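LAO/AO transport system kinase (Escherichia coli, PDB 2P67) is a protein of the MeaB family, built on the P-loop NTPase fold and paired with a second copy of itself in the assembly. Local coordinates at residues E11-L16 and T43-A48; E83-A88 and E250-I255; F120-P125 and R138-L143; K190-V195 and H217-A222. All coordinates share one frame; numbering follows the deposited sequence. Where two conformers were deposited one is given.

In the fold
Interactions 3 and 4 are buried, while interactions 1 and 2 are only partly so. Interactions 2 and 3 share one sheet: strands 87-92 and 119-124 are neighbours in it, and Val87 O lies 3.1 Å from Phe120 N, a probable hydrogen bond. Interaction 1 joins two N-terminal helices and touches interaction 3 through Leu45 and Leu143. Interaction 4 lies on the other side of the chain's centre, about 41 Å from interaction 1 between centres. Interactions 1, 3 and 4 all have residues that meet the second subunit; interaction 2 does not. The chemistry follows the setting. Interactions 1 and 3 are aliphatic, interaction 4 adds a methionine and a tyrosine, and interaction 2 adds a water bridge to an exposed glutamate.

Interaction 1 (E11-L16 and T43-A48); sequences ESIRRL and TQLLDA
Asp47 OD1 takes hydrogen bonds from Ser315 N and Thr318 OG1 of the second subunit, and the next residue, Ala48, sets its CB 3.5 Å from Ile13 CD1 of helix 9-17. The contact between the two helices is itself apolar. One atom back from that methyl, Ile13 CG1 lies 3.7 Å from Leu45 CD1. The outer arm of Ile13 is stretched (chi2 170°), which carries its methyl across to helix 36-49. Leu45 runs past it in the opposite direction, so the two side chains lie alongside each other. This is helix packing within the group of N-terminal helices that rests on the P-loop NTPase fold; Leu45 also touches Ala27 of helix 21-32 and Leu143 of helix 133-146. The end of Ile13 has both partners near it: besides meeting Ala48, Ile13 CD1 is 4.0 Å from Leu45 CD1.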
loop_
_atom_site.group_PDB
_atom_site.type_symbol
_atom_site.label_atom_id
_atom_site.label_comp_id
_atom_site.label_asym_id
_atom_site.label_seq_id
_atom_site.Cartn_x
_atom_site.Cartn_y
_atom_site.Cartn_z
ATOM N N GLU A 11 -36.596 -24.284 -1.141
ATOM C CA GLU A 11 -36.649 -25.022 -2.412
ATOM C C GLU A 11 -35.849 -24.299 -3.506
ATOM O O GLU A 11 -35.206 -24.936 -4.334
ATOM C CB GLU A 11 -38.109 -25.317 -2.840
ATOM C CG GLU A 11 -38.450 -25.245 -4.355
ATOM C CD GLU A 11 -37.896 -26.377 -5.262
ATOM O OE1 GLU A 11 -38.336 -26.413 -6.449
ATOM O OE2 GLU A 11 -37.044 -27.210 -4.835
ATOM N N SER A 12 -35.887 -22.969 -3.479
ATOM C CA SER A 12 -35.094 -22.153 -4.407
ATOM C C SER A 12 -33.604 -22.404 -4.236
ATOM O O SER A 12 -32.866 -22.538 -5.220
ATOM C CB SER A 12 -35.406 -20.683 -4.195
ATOM O OG SER A 12 -36.783 -20.456 -4.443
ATOM N N ILE A 13 -33.164 -22.465 -2.984
ATOM C CA ILE A 13 -31.777 -22.850 -2.673
ATOM C C ILE A 13 -31.442 -24.249 -3.200
ATOM O O ILE A 13 -30.383 -24.439 -3.796
ATOM C CB ILE A 13 -31.447 -22.681 -1.192
ATOM C CG1 ILE A 13 -31.455 -21.185 -0.835
ATOM C CG2 ILE A 13 -30.063 -23.330 -0.855
ATOM C CD1 ILE A 13 -31.373 -20.912 0.664
ATOM N N ARG A 14 -32.353 -25.205 -2.989
ATOM C CA ARG A 14 -32.216 -26.555 -3.553
ATOM C C ARG A 14 -31.941 -26.504 -5.059
ATOM O O ARG A 14 -30.974 -27.097 -5.541
ATOM C CB ARG A 14 -33.480 -27.384 -3.270
ATOM C CG ARG A 14 -33.402 -28.860 -3.668
ATOM C CD ARG A 14 -34.789 -29.494 -3.608
ATOM N NE ARG A 14 -34.752 -30.954 -3.710
ATOM C CZ ARG A 14 -35.790 -31.754 -3.454
ATOM N NH1 ARG A 14 -36.962 -31.249 -3.082
ATOM N NH2 ARG A 14 -35.662 -33.068 -3.573
ATOM N N ARG A 15 -32.793 -25.782 -5.790
ATOM C CA ARG A 15 -32.684 -25.629 -7.249
ATOM C C ARG A 15 -31.332 -25.011 -7.609
ATOM O O ARG A 15 -30.662 -25.434 -8.572
ATOM C CB ARG A 15 -33.798 -24.717 -7.784
ATOM C CG ARG A 15 -35.210 -25.303 -7.774
ATOM C CD ARG A 15 -36.164 -24.476 -8.706
ATOM N NE ARG A 15 -36.289 -23.046 -8.358
ATOM C CZ ARG A 15 -37.119 -22.556 -7.432
ATOM N NH1 ARG A 15 -37.893 -23.374 -6.709
ATOM N NH2 ARG A 15 -37.171 -21.245 -7.204
ATOM N N LEU A 16 -30.939 -24.030 -6.806
ATOM C CA LEU A 16 -29.682 -23.295 -7.028
ATOM C C LEU A 16 -28.505 -24.274 -6.919
ATOM O O LEU A 16 -27.639 -24.356 -7.801
ATOM C CB LEU A 16 -29.557 -22.147 -6.020
ATOM C CG LEU A 16 -28.223 -21.365 -5.957
ATOM C CD1 LEU A 16 -28.114 -20.490 -7.168
ATOM C CD2 LEU A 16 -28.063 -20.537 -4.672
ATOM N N THR A 43 -30.578 -10.885 1.873
ATOM C CA THR A 43 -29.838 -11.123 3.108
ATOM C C THR A 43 -30.069 -12.549 3.672
ATOM O O THR A 43 -29.121 -13.235 4.052
ATOM C CB THR A 43 -30.169 -10.010 4.129
ATOM O OG1 THR A 43 -29.751 -8.741 3.578
ATOM C CG2 THR A 43 -29.452 -10.259 5.437
ATOM N N GLN A 44 -31.321 -12.999 3.690
ATOM C CA GLN A 44 -31.663 -14.358 4.130
ATOM C C GLN A 44 -31.003 -15.409 3.226
ATOM O O GLN A 44 -30.469 -16.416 3.704
ATOM C CB GLN A 44 -33.181 -14.575 4.057
ATOM C CG GLN A 44 -34.056 -13.897 5.095
ATOM C CD GLN A 44 -35.552 -14.211 4.862
ATOM O OE1 GLN A 44 -35.969 -15.375 4.883
ATOM N NE2 GLN A 44 -36.346 -13.176 4.622
ATOM N N LEU A 45 -31.071 -15.186 1.911
ATOM C CA LEU A 45 -30.497 -16.117 0.934
ATOM C C LEU A 45 -28.981 -16.239 1.135
ATOM O O LEU A 45 -28.429 -17.345 1.160
ATOM C CB LEU A 45 -30.781 -15.622 -0.501
ATOM C CG LEU A 45 -30.043 -16.294 -1.663
ATOM C CD1 LEU A 45 -30.332 -17.782 -1.660
ATOM C CD2 LEU A 45 -30.435 -15.668 -3.011
ATOM N N LEU A 46 -28.314 -15.094 1.244
ATOM C CA LEU A 46 -26.851 -15.088 1.351
ATOM C C LEU A 46 -26.403 -15.761 2.653
ATOM O O LEU A 46 -25.485 -16.585 2.635
ATOM C CB LEU A 46 -26.287 -13.678 1.207
ATOM C CG LEU A 46 -26.366 -13.094 -0.219
ATOM C CD1 LEU A 46 -26.228 -11.570 -0.191
ATOM C CD2 LEU A 46 -25.371 -13.760 -1.196
ATOM N N ASP A 47 -27.069 -15.449 3.765
ATOM C CA ASP A 47 -26.805 -16.170 5.033
ATOM C C ASP A 47 -26.978 -17.670 4.845
ATOM O O ASP A 47 -26.121 -18.476 5.238
ATOM C CB ASP A 47 -27.743 -15.694 6.159
ATOM C CG ASP A 47 -27.423 -14.303 6.645
ATOM O OD1 ASP A 47 -26.315 -13.801 6.384
ATOM O OD2 ASP A 47 -28.298 -13.681 7.279
ATOM N N ALA A 48 -28.086 -18.054 4.218
ATOM C CA ALA A 48 -28.408 -19.468 4.083
ATOM C C ALA A 48 -27.408 -20.265 3.234
ATOM O O ALA A 48 -27.175 -21.447 3.510
ATOM C CB ALA A 48 -29.834 -19.659 3.576
#

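Interaction 2 (E83-A88 and E250-I255); sequences EGLKVA and EIWHAI
This is a mixed contact, part apolar and part water-bridged, between the turn that leads into strand 87-92 and a face of helix 248-264. Trp252 supplies the whole helix side of it. Its indole stands with CG anti to the backbone N (chi1 176°) and points its six-membered ring and its N-H at the turn. Leu85 comes from the opposite direction and sets CD1 3.8 Å from Trp252 CZ2. Glu83 lies next to the nitrogen, with its CG 4.1 Å from Trp252 NE1. Both carbons approach the ring obliquely.

The polar link runs through one water. Trp252 NE1 donates to it at 2.9 Å, and the water sits in the plane of the indole. The same water donates to Glu83 OE1 at 2.6 Å. The bend of Glu83 at chi2 (-73°) turns its carboxylate back to this water, with its plane 50° from that of the ring. The N-H of the buried Trp252 thus reaches the exposed Glu83 through water, without touching its carboxylate.

Gly84, with positive phi, ends helix 69-82 in a Schellman motif and starts the turn. Trp252 also packs on Leu79 and Leu80 of helix 69-82 and on Leu57 of strand 57-63. Helix 248-264 therefore lies beside helix 69-82 and against the parallel sheet, where Ile251 and Ile255 reach strand 198-201.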
loop_
_atom_site.group_PDB
_atom_site.type_symbol
_atom_site.label_atom_id
_atom_site.label_comp_id
_atom_site.label_asym_id
_atom_site.label_seq_id
_atom_site.Cartn_x
_atom_site.Cartn_y
_atom_site.Cartn_z
ATOM N N GLU A 83 -12.369 -29.742 -20.392
ATOM C CA GLU A 83 -11.876 -30.551 -19.269
ATOM C C GLU A 83 -13.026 -31.109 -18.426
ATOM O O GLU A 83 -12.793 -31.781 -17.422
ATOM C CB GLU A 83 -10.944 -29.737 -18.357
ATOM C CG GLU A 83 -9.603 -29.308 -18.981
ATOM C CD GLU A 83 -8.614 -30.455 -19.154
ATOM O OE1 GLU A 83 -8.451 -31.276 -18.220
ATOM O OE2 GLU A 83 -7.987 -30.526 -20.233
ATOM N N GLY A 84 -14.258 -30.796 -18.820
ATOM C CA GLY A 84 -15.455 -31.218 -18.089
ATOM C C GLY A 84 -15.785 -30.364 -16.867
ATOM O O GLY A 84 -16.462 -30.836 -15.949
ATOM N N LEU A 85 -15.308 -29.113 -16.840
ATOM C CA LEU A 85 -15.585 -28.225 -15.702
ATOM C C LEU A 85 -16.715 -27.232 -16.016
ATOM O O LEU A 85 -16.981 -26.921 -17.177
ATOM C CB LEU A 85 -14.313 -27.465 -15.265
ATOM C CG LEU A 85 -13.101 -28.303 -14.810
ATOM C CD1 LEU A 85 -11.828 -27.451 -14.770
ATOM C CD2 LEU A 85 -13.364 -28.973 -13.468
ATOM N N LYS A 86 -17.360 -26.747 -14.961
ATOM C CA LYS A 86 -18.380 -25.715 -15.047
ATOM C C LYS A 86 -17.704 -24.401 -14.650
ATOM O O LYS A 86 -17.109 -24.310 -13.557
ATOM C CB LYS A 86 -19.547 -26.034 -14.096
ATOM C CG LYS A 86 -20.321 -27.321 -14.483
ATOM C CD LYS A 86 -21.293 -27.761 -13.373
ATOM C CE LYS A 86 -20.557 -28.431 -12.196
ATOM N NZ LYS A 86 -21.480 -28.853 -11.086
ATOM N N VAL A 87 -17.769 -23.404 -15.535
ATOM C CA VAL A 87 -17.109 -22.114 -15.296
ATOM C C VAL A 87 -18.074 -20.928 -15.391
ATOM O O VAL A 87 -18.862 -20.819 -16.342
ATOM C CB VAL A 87 -15.848 -21.905 -16.216
ATOM C CG1 VAL A 87 -16.229 -21.874 -17.684
ATOM C CG2 VAL A 87 -15.069 -20.645 -15.831
ATOM N N ALA A 88 -18.002 -20.054 -14.391
ATOM C CA ALA A 88 -18.807 -18.833 -14.327
ATOM C C ALA A 88 -17.855 -17.659 -14.517
ATOM O O ALA A 88 -16.702 -17.704 -14.039
ATOM C CB ALA A 88 -19.510 -18.715 -12.973
ATOM N N GLU A 250 -1.083 -24.404 -21.469
ATOM C CA GLU A 250 0.070 -24.160 -20.610
ATOM C C GLU A 250 -0.258 -23.176 -19.477
ATOM O O GLU A 250 0.247 -23.308 -18.353
ATOM C CB GLU A 250 1.236 -23.645 -21.461
ATOM C CG GLU A 250 1.872 -24.753 -22.345
ATOM C CD GLU A 250 1.064 -25.147 -23.607
ATOM O OE1 GLU A 250 -0.028 -24.593 -23.925
ATOM O OE2 GLU A 250 1.554 -26.055 -24.315
ATOM N N ILE A 251 -1.120 -22.210 -19.779
ATOM C CA ILE A 251 -1.585 -21.246 -18.768
ATOM C C ILE A 251 -2.430 -21.955 -17.700
ATOM O O ILE A 251 -2.231 -21.754 -16.502
ATOM C CB ILE A 251 -2.297 -20.043 -19.430
ATOM C CG1 ILE A 251 -1.257 -19.182 -20.191
ATOM C CG2 ILE A 251 -3.103 -19.223 -18.383
ATOM C CD1 ILE A 251 -1.783 -18.304 -21.226
ATOM N N TRP A 252 -3.336 -22.830 -18.133
ATOM C CA TRP A 252 -4.145 -23.623 -17.196
ATOM C C TRP A 252 -3.241 -24.498 -16.337
ATOM O O TRP A 252 -3.410 -24.605 -15.130
ATOM C CB TRP A 252 -5.170 -24.462 -17.972
ATOM C CG TRP A 252 -6.009 -25.383 -17.148
ATOM C CD1 TRP A 252 -6.252 -26.719 -17.397
ATOM C CD2 TRP A 252 -6.735 -25.060 -15.954
ATOM N NE1 TRP A 252 -7.081 -27.242 -16.423
ATOM C CE2 TRP A 252 -7.401 -26.247 -15.533
ATOM C CE3 TRP A 252 -6.883 -23.891 -15.187
ATOM C CZ2 TRP A 252 -8.210 -26.289 -14.384
ATOM C CZ3 TRP A 252 -7.696 -23.938 -14.046
ATOM C CH2 TRP A 252 -8.347 -25.127 -13.660
ATOM N N HIS A 253 -2.244 -25.101 -16.967
ATOM C CA HIS A 253 -1.293 -25.908 -16.244
ATOM C C HIS A 253 -0.494 -25.126 -15.197
ATOM O O HIS A 253 -0.217 -25.643 -14.125
ATOM C CB HIS A 253 -0.401 -26.649 -17.227
ATOM C CG HIS A 253 -1.145 -27.712 -17.968
ATOM N ND1 HIS A 253 -0.767 -28.172 -19.213
ATOM C CD2 HIS A 253 -2.281 -28.375 -17.646
ATOM C CE1 HIS A 253 -1.624 -29.101 -19.607
ATOM N NE2 HIS A 253 -2.555 -29.238 -18.677
ATOM N N ALA A 254 -0.160 -23.884 -15.511
ATOM C CA ALA A 254 0.533 -23.027 -14.560
ATOM C C ALA A 254 -0.374 -22.687 -13.376
ATOM O O ALA A 254 0.083 -22.637 -12.238
ATOM C CB ALA A 254 1.035 -21.761 -15.235
ATOM N N ILE A 255 -1.652 -22.430 -13.656
ATOM C CA ILE A 255 -2.640 -22.192 -12.600
ATOM C C ILE A 255 -2.746 -23.400 -11.675
ATOM O O ILE A 255 -2.785 -23.242 -10.453
ATOM C CB ILE A 255 -4.032 -21.773 -13.174
ATOM C CG1 ILE A 255 -3.921 -20.374 -13.804
ATOM C CG2 ILE A 255 -5.118 -21.766 -12.052
ATOM C CD1 ILE A 255 -4.992 -19.995 -14.837
HETATM O O HOH W 1 -8.189 -29.911 -16.001
#

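Interaction 3 (F120-P125 and R138-L143); sequences FIRPVP and RELMLL
Leu140 carries the helix side of this contact and meets Val124 and Arg122 of strand 119-124. Its CB points toward the strand but makes no close contact there. CG stands anti to the carbonyl carbon (chi1 -61°) and is likewise only a branch point. CD1 does the touching. It continues the extended line of the chain, anti to CA (chi2 -175°), which turns this methyl toward Val124. There it presses on Val124 CG2 at 3.4 Å, tighter than a usual van der Waals contact. The two side chains pass each other in opposite directions, so they meet side by side. The same CD1 lies 4.4 Å from Arg122 CG, a looser touch on the aliphatic part of the arginine.

The charged end of Arg122 is engaged elsewhere. Its NH1 forms a salt bridge with Glu32 and a hydrogen bond with Thr29 OG1, both on helix 21-32. Val124 also rests on Ile90 and Val92 of the adjacent strand 87-92. Strand 119-124 is outermost in the parallel sheet of this chain. Helix 133-146 follows it and leads to strand 151-157, two places inward, as a beta-alpha-beta crossover of the P-loop NTPase fold.

The contact is thus made by methyl and methylene groups. It depends on close fit, not on directed bonds, and the charge of Arg122 is paired with Glu32 on helix 21-32.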
loop_
_atom_site.group_PDB
_atom_site.type_symbol
_atom_site.label_atom_id
_atom_site.label_comp_id
_atom_site.label_asym_id
_atom_site.label_seq_id
_atom_site.Cartn_x
_atom_site.Cartn_y
_atom_site.Cartn_z
ATOM N N PHE A 120 -21.544 -19.705 -17.561
ATOM C CA PHE A 120 -22.527 -18.757 -17.055
ATOM C C PHE A 120 -21.800 -17.413 -16.989
ATOM O O PHE A 120 -20.804 -17.295 -16.278
ATOM C CB PHE A 120 -23.000 -19.191 -15.652
ATOM C CG PHE A 120 -24.194 -18.421 -15.132
ATOM C CD1 PHE A 120 -25.491 -18.934 -15.281
ATOM C CD2 PHE A 120 -24.024 -17.196 -14.480
ATOM C CE1 PHE A 120 -26.613 -18.228 -14.805
ATOM C CE2 PHE A 120 -25.131 -16.486 -13.992
ATOM C CZ PHE A 120 -26.444 -17.010 -14.166
ATOM N N ILE A 121 -22.301 -16.414 -17.709
ATOM C CA ILE A 121 -21.665 -15.092 -17.756
ATOM C C ILE A 121 -22.596 -13.997 -17.203
ATOM O O ILE A 121 -23.737 -13.880 -17.656
ATOM C CB ILE A 121 -21.232 -14.725 -19.218
ATOM C CG1 ILE A 121 -20.371 -15.829 -19.835
ATOM C CG2 ILE A 121 -20.508 -13.370 -19.240
ATOM C CD1 ILE A 121 -20.427 -15.876 -21.363
ATOM N N ARG A 122 -22.117 -13.198 -16.246
ATOM C CA ARG A 122 -22.934 -12.132 -15.648
ATOM C C ARG A 122 -22.129 -10.841 -15.458
ATOM O O ARG A 122 -21.048 -10.880 -14.870
ATOM C CB ARG A 122 -23.497 -12.602 -14.298
ATOM C CG ARG A 122 -24.538 -11.669 -13.678
ATOM C CD ARG A 122 -25.906 -11.800 -14.367
ATOM N NE ARG A 122 -26.877 -10.938 -13.694
ATOM C CZ ARG A 122 -28.138 -11.281 -13.414
ATOM N NH1 ARG A 122 -28.911 -10.407 -12.782
ATOM N NH2 ARG A 122 -28.623 -12.490 -13.737
ATOM N N PRO A 123 -22.646 -9.694 -15.950
ATOM C CA PRO A 123 -21.993 -8.398 -15.744
ATOM C C PRO A 123 -22.313 -7.765 -14.388
ATOM O O PRO A 123 -23.418 -7.930 -13.843
ATOM C CB PRO A 123 -22.556 -7.547 -16.890
ATOM C CG PRO A 123 -23.984 -8.084 -17.014
ATOM C CD PRO A 123 -23.856 -9.566 -16.796
ATOM N N VAL A 124 -21.350 -7.031 -13.850
ATOM C CA VAL A 124 -21.554 -6.258 -12.637
ATOM C C VAL A 124 -21.370 -4.776 -12.975
ATOM O O VAL A 124 -20.289 -4.383 -13.419
ATOM C CB VAL A 124 -20.563 -6.682 -11.529
ATOM C CG1 VAL A 124 -20.773 -5.858 -10.284
ATOM C CG2 VAL A 124 -20.718 -8.151 -11.247
ATOM N N PRO A 125 -22.436 -3.959 -12.810
ATOM C CA PRO A 125 -22.364 -2.505 -13.072
ATOM C C PRO A 125 -21.465 -1.760 -12.081
ATOM O O PRO A 125 -21.446 -2.109 -10.893
ATOM C CB PRO A 125 -23.829 -2.043 -12.924
ATOM C CG PRO A 125 -24.485 -3.072 -12.091
ATOM C CD PRO A 125 -23.786 -4.376 -12.381
ATOM N N ARG A 138 -18.393 -10.000 -5.096
ATOM C CA ARG A 138 -18.214 -11.041 -4.093
ATOM C C ARG A 138 -19.491 -11.853 -3.855
ATOM O O ARG A 138 -19.440 -13.090 -3.775
ATOM C CB ARG A 138 -17.709 -10.458 -2.776
ATOM C CG ARG A 138 -16.259 -10.021 -2.799
ATOM C CD ARG A 138 -15.838 -9.483 -1.449
ATOM N NE ARG A 138 -14.678 -8.611 -1.589
ATOM C CZ ARG A 138 -13.421 -8.918 -1.276
ATOM N NH1 ARG A 138 -13.117 -10.114 -0.763
ATOM N NH2 ARG A 138 -12.464 -7.997 -1.471
ATOM N N GLU A 139 -20.622 -11.164 -3.714
ATOM C CA GLU A 139 -21.888 -11.862 -3.495
ATOM C C GLU A 139 -22.279 -12.751 -4.702
ATOM O O GLU A 139 -22.727 -13.895 -4.534
ATOM C CB GLU A 139 -22.988 -10.863 -3.107
ATOM C CG GLU A 139 -22.675 -10.193 -1.773
ATOM C CD GLU A 139 -23.634 -9.092 -1.402
ATOM O OE1 GLU A 139 -24.324 -8.547 -2.304
ATOM O OE2 GLU A 139 -23.685 -8.783 -0.189
ATOM N N LEU A 140 -22.089 -12.241 -5.918
ATOM C CA LEU A 140 -22.395 -13.026 -7.096
ATOM C C LEU A 140 -21.477 -14.257 -7.177
ATOM O O LEU A 140 -21.927 -15.325 -7.565
ATOM C CB LEU A 140 -22.265 -12.175 -8.349
ATOM C CG LEU A 140 -23.183 -10.943 -8.468
ATOM C CD1 LEU A 140 -22.974 -10.335 -9.844
ATOM C CD2 LEU A 140 -24.661 -11.289 -8.281
ATOM N N MET A 141 -20.205 -14.080 -6.806
ATOM C CA MET A 141 -19.239 -15.189 -6.727
ATOM C C MET A 141 -19.722 -16.271 -5.748
ATOM O O MET A 141 -19.678 -17.461 -6.069
ATOM C CB MET A 141 -17.845 -14.682 -6.301
ATOM C CG MET A 141 -17.115 -13.860 -7.369
ATOM S SD MET A 141 -15.563 -13.121 -6.748
ATOM C CE MET A 141 -14.459 -14.555 -6.886
ATOM N N LEU A 142 -20.202 -15.851 -4.576
ATOM C CA LEU A 142 -20.793 -16.792 -3.602
ATOM C C LEU A 142 -21.957 -17.591 -4.191
ATOM O O LEU A 142 -22.026 -18.814 -4.008
ATOM C CB LEU A 142 -21.246 -16.056 -2.344
ATOM C CG LEU A 142 -20.191 -15.455 -1.413
ATOM C CD1 LEU A 142 -20.893 -14.833 -0.222
ATOM C CD2 LEU A 142 -19.150 -16.517 -0.949
ATOM N N LEU A 143 -22.836 -16.921 -4.940
ATOM C CA LEU A 143 -23.961 -17.608 -5.596
ATOM C C LEU A 143 -23.441 -18.668 -6.564
ATOM O O LEU A 143 -23.938 -19.802 -6.580
ATOM C CB LEU A 143 -24.912 -16.617 -6.312
ATOM C CG LEU A 143 -25.730 -15.734 -5.349
ATOM C CD1 LEU A 143 -26.394 -14.579 -6.097
ATOM C CD2 LEU A 143 -26.760 -16.551 -4.583
#

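Interaction 4 (K190-V195 and H217-A222); sequences KGLMEV and HMYESA
Met193 and Tyr219 lie at the centre of the tight part of this contact, flanked by Leu192 and Ala222. The bend at chi2 (-66°) sets Met193 SD on Ala222 CB at 3.7 Å. A second bend at chi3 (94°) brings Met193 CE to the edge of the Tyr219 ring, near the ring plane and 4.1 Å from Tyr219 CD1. Leu192 comes to the next ring atom, with CD2 4.0 Å from Tyr219 CE1, at an oblique approach. Both side chains run across the tyrosine at about a right angle. The axes of 190-195 and 217-222 come no closer than 11.7 Å and cross at 66°, so long side chains bridge the distance.

The solvent side belongs to helix 209-225. His217 is exposed there, and the partly exposed Glu220 pairs with Arg216. On helix 190-195, Lys190 NZ hydrogen-bonds to Arg227 O of the second subunit, and Met193 also packs on Leu226 of that subunit. Inward, Leu192 and Tyr219 both touch Ile199 of strand 198-201, which places the two helices against the sheet of the P-loop NTPase fold.

The chemistry is that of a hydrophobic core: thioether, methyl and ring carbons pack together. The polar pairs lie around this apolar patch, and the subunit interface adds both packing and a hydrogen bond.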
loop_
_atom_site.group_PDB
_atom_site.type_symbol
_atom_site.label_atom_id
_atom_site.label_comp_id
_atom_site.label_asym_id
_atom_site.label_seq_id
_atom_site.Cartn_x
_atom_site.Cartn_y
_atom_site.Cartn_z
ATOM N N LYS A 190 3.905 -0.759 -10.225
ATOM C CA LYS A 190 4.268 -1.423 -8.959
ATOM C C LYS A 190 3.102 -2.181 -8.299
ATOM O O LYS A 190 3.295 -3.270 -7.743
ATOM C CB LYS A 190 4.935 -0.447 -7.977
ATOM C CG LYS A 190 6.284 0.081 -8.468
ATOM C CD LYS A 190 6.869 1.036 -7.447
ATOM C CE LYS A 190 8.106 1.747 -7.992
ATOM N NZ LYS A 190 7.840 3.170 -8.237
ATOM N N GLY A 191 1.892 -1.639 -8.412
ATOM C CA GLY A 191 0.699 -2.284 -7.861
ATOM C C GLY A 191 0.467 -3.638 -8.498
ATOM O O GLY A 191 0.040 -4.570 -7.832
ATOM N N LEU A 192 0.785 -3.748 -9.786
ATOM C CA LEU A 192 0.699 -5.032 -10.479
ATOM C C LEU A 192 1.715 -6.048 -9.922
ATOM O O LEU A 192 1.362 -7.201 -9.634
ATOM C CB LEU A 192 0.920 -4.822 -11.970
ATOM C CG LEU A 192 0.979 -6.131 -12.769
ATOM C CD1 LEU A 192 -0.364 -6.895 -12.583
ATOM C CD2 LEU A 192 1.272 -5.777 -14.229
ATOM N N MET A 193 2.961 -5.613 -9.740
ATOM C CA MET A 193 3.977 -6.461 -9.125
ATOM C C MET A 193 3.556 -6.954 -7.742
ATOM O O MET A 193 3.872 -8.070 -7.370
ATOM C CB MET A 193 5.340 -5.760 -9.078
ATOM C CG MET A 193 5.904 -5.401 -10.483
ATOM S SD MET A 193 6.300 -6.872 -11.477
ATOM C CE MET A 193 4.869 -7.154 -12.452
ATOM N N GLU A 194 2.852 -6.109 -6.989
ATOM C CA GLU A 194 2.371 -6.475 -5.656
ATOM C C GLU A 194 1.463 -7.710 -5.655
ATOM O O GLU A 194 1.487 -8.508 -4.694
ATOM C CB GLU A 194 1.615 -5.301 -5.025
ATOM C CG GLU A 194 2.493 -4.113 -4.690
ATOM C CD GLU A 194 3.292 -4.285 -3.406
ATOM O OE1 GLU A 194 3.198 -5.347 -2.744
ATOM O OE2 GLU A 194 4.010 -3.339 -3.053
ATOM N N VAL A 195 0.678 -7.864 -6.725
ATOM C CA VAL A 195 -0.421 -8.848 -6.729
ATOM C C VAL A 195 -0.356 -9.953 -7.788
ATOM O O VAL A 195 -1.017 -10.973 -7.636
ATOM C CB VAL A 195 -1.803 -8.142 -6.815
ATOM C CG1 VAL A 195 -1.998 -7.175 -5.621
ATOM C CG2 VAL A 195 -1.975 -7.426 -8.138
ATOM N N HIS A 217 10.027 -11.051 -21.425
ATOM C CA HIS A 217 11.310 -10.976 -20.707
ATOM C C HIS A 217 11.329 -9.884 -19.619
ATOM O O HIS A 217 11.831 -10.109 -18.511
ATOM C CB HIS A 217 12.443 -10.735 -21.703
ATOM C CG HIS A 217 13.802 -10.834 -21.097
ATOM N ND1 HIS A 217 14.452 -12.040 -20.938
ATOM C CD2 HIS A 217 14.623 -9.889 -20.584
ATOM C CE1 HIS A 217 15.628 -11.828 -20.370
ATOM N NE2 HIS A 217 15.753 -10.533 -20.140
ATOM N N MET A 218 10.762 -8.723 -19.940
ATOM C CA MET A 218 10.763 -7.560 -19.048
ATOM C C MET A 218 9.983 -7.872 -17.760
ATOM O O MET A 218 10.496 -7.671 -16.651
ATOM C CB MET A 218 10.173 -6.333 -19.780
ATOM C CG MET A 218 10.095 -5.082 -18.888
ATOM S SD MET A 218 9.251 -3.708 -19.712
ATOM C CE MET A 218 7.612 -4.326 -19.941
ATOM N N TYR A 219 8.753 -8.375 -17.902
ATOM C CA TYR A 219 7.949 -8.764 -16.725
ATOM C C TYR A 219 8.655 -9.820 -15.900
ATOM O O TYR A 219 8.666 -9.768 -14.664
ATOM C CB TYR A 219 6.548 -9.251 -17.137
ATOM C CG TYR A 219 5.680 -8.087 -17.509
ATOM C CD1 TYR A 219 5.058 -7.323 -16.515
ATOM C CD2 TYR A 219 5.502 -7.717 -18.840
ATOM C CE1 TYR A 219 4.276 -6.222 -16.839
ATOM C CE2 TYR A 219 4.712 -6.596 -19.170
ATOM C CZ TYR A 219 4.122 -5.859 -18.139
ATOM O OH TYR A 219 3.332 -4.772 -18.415
ATOM N N GLU A 220 9.267 -10.773 -16.591
ATOM C CA GLU A 220 9.983 -11.837 -15.903
ATOM C C GLU A 220 11.174 -11.301 -15.119
ATOM O O GLU A 220 11.428 -11.750 -13.993
ATOM C CB GLU A 220 10.398 -12.934 -16.893
ATOM C CG GLU A 220 10.858 -14.217 -16.238
ATOM C CD GLU A 220 11.131 -15.290 -17.272
ATOM O OE1 GLU A 220 12.028 -15.074 -18.121
ATOM O OE2 GLU A 220 10.455 -16.344 -17.219
ATOM N N SER A 221 11.909 -10.334 -15.682
ATOM C CA SER A 221 13.025 -9.754 -14.958
ATOM C C SER A 221 12.526 -9.179 -13.636
ATOM O O SER A 221 13.092 -9.479 -12.576
ATOM C CB SER A 221 13.713 -8.643 -15.773
ATOM O OG SER A 221 14.279 -9.170 -16.983
ATOM N N ALA A 222 11.457 -8.379 -13.696
ATOM C CA ALA A 222 10.895 -7.765 -12.487
ATOM C C ALA A 222 10.462 -8.854 -11.481
ATOM O O ALA A 222 10.776 -8.779 -10.292
ATOM C CB ALA A 222 9.705 -6.874 -12.852
#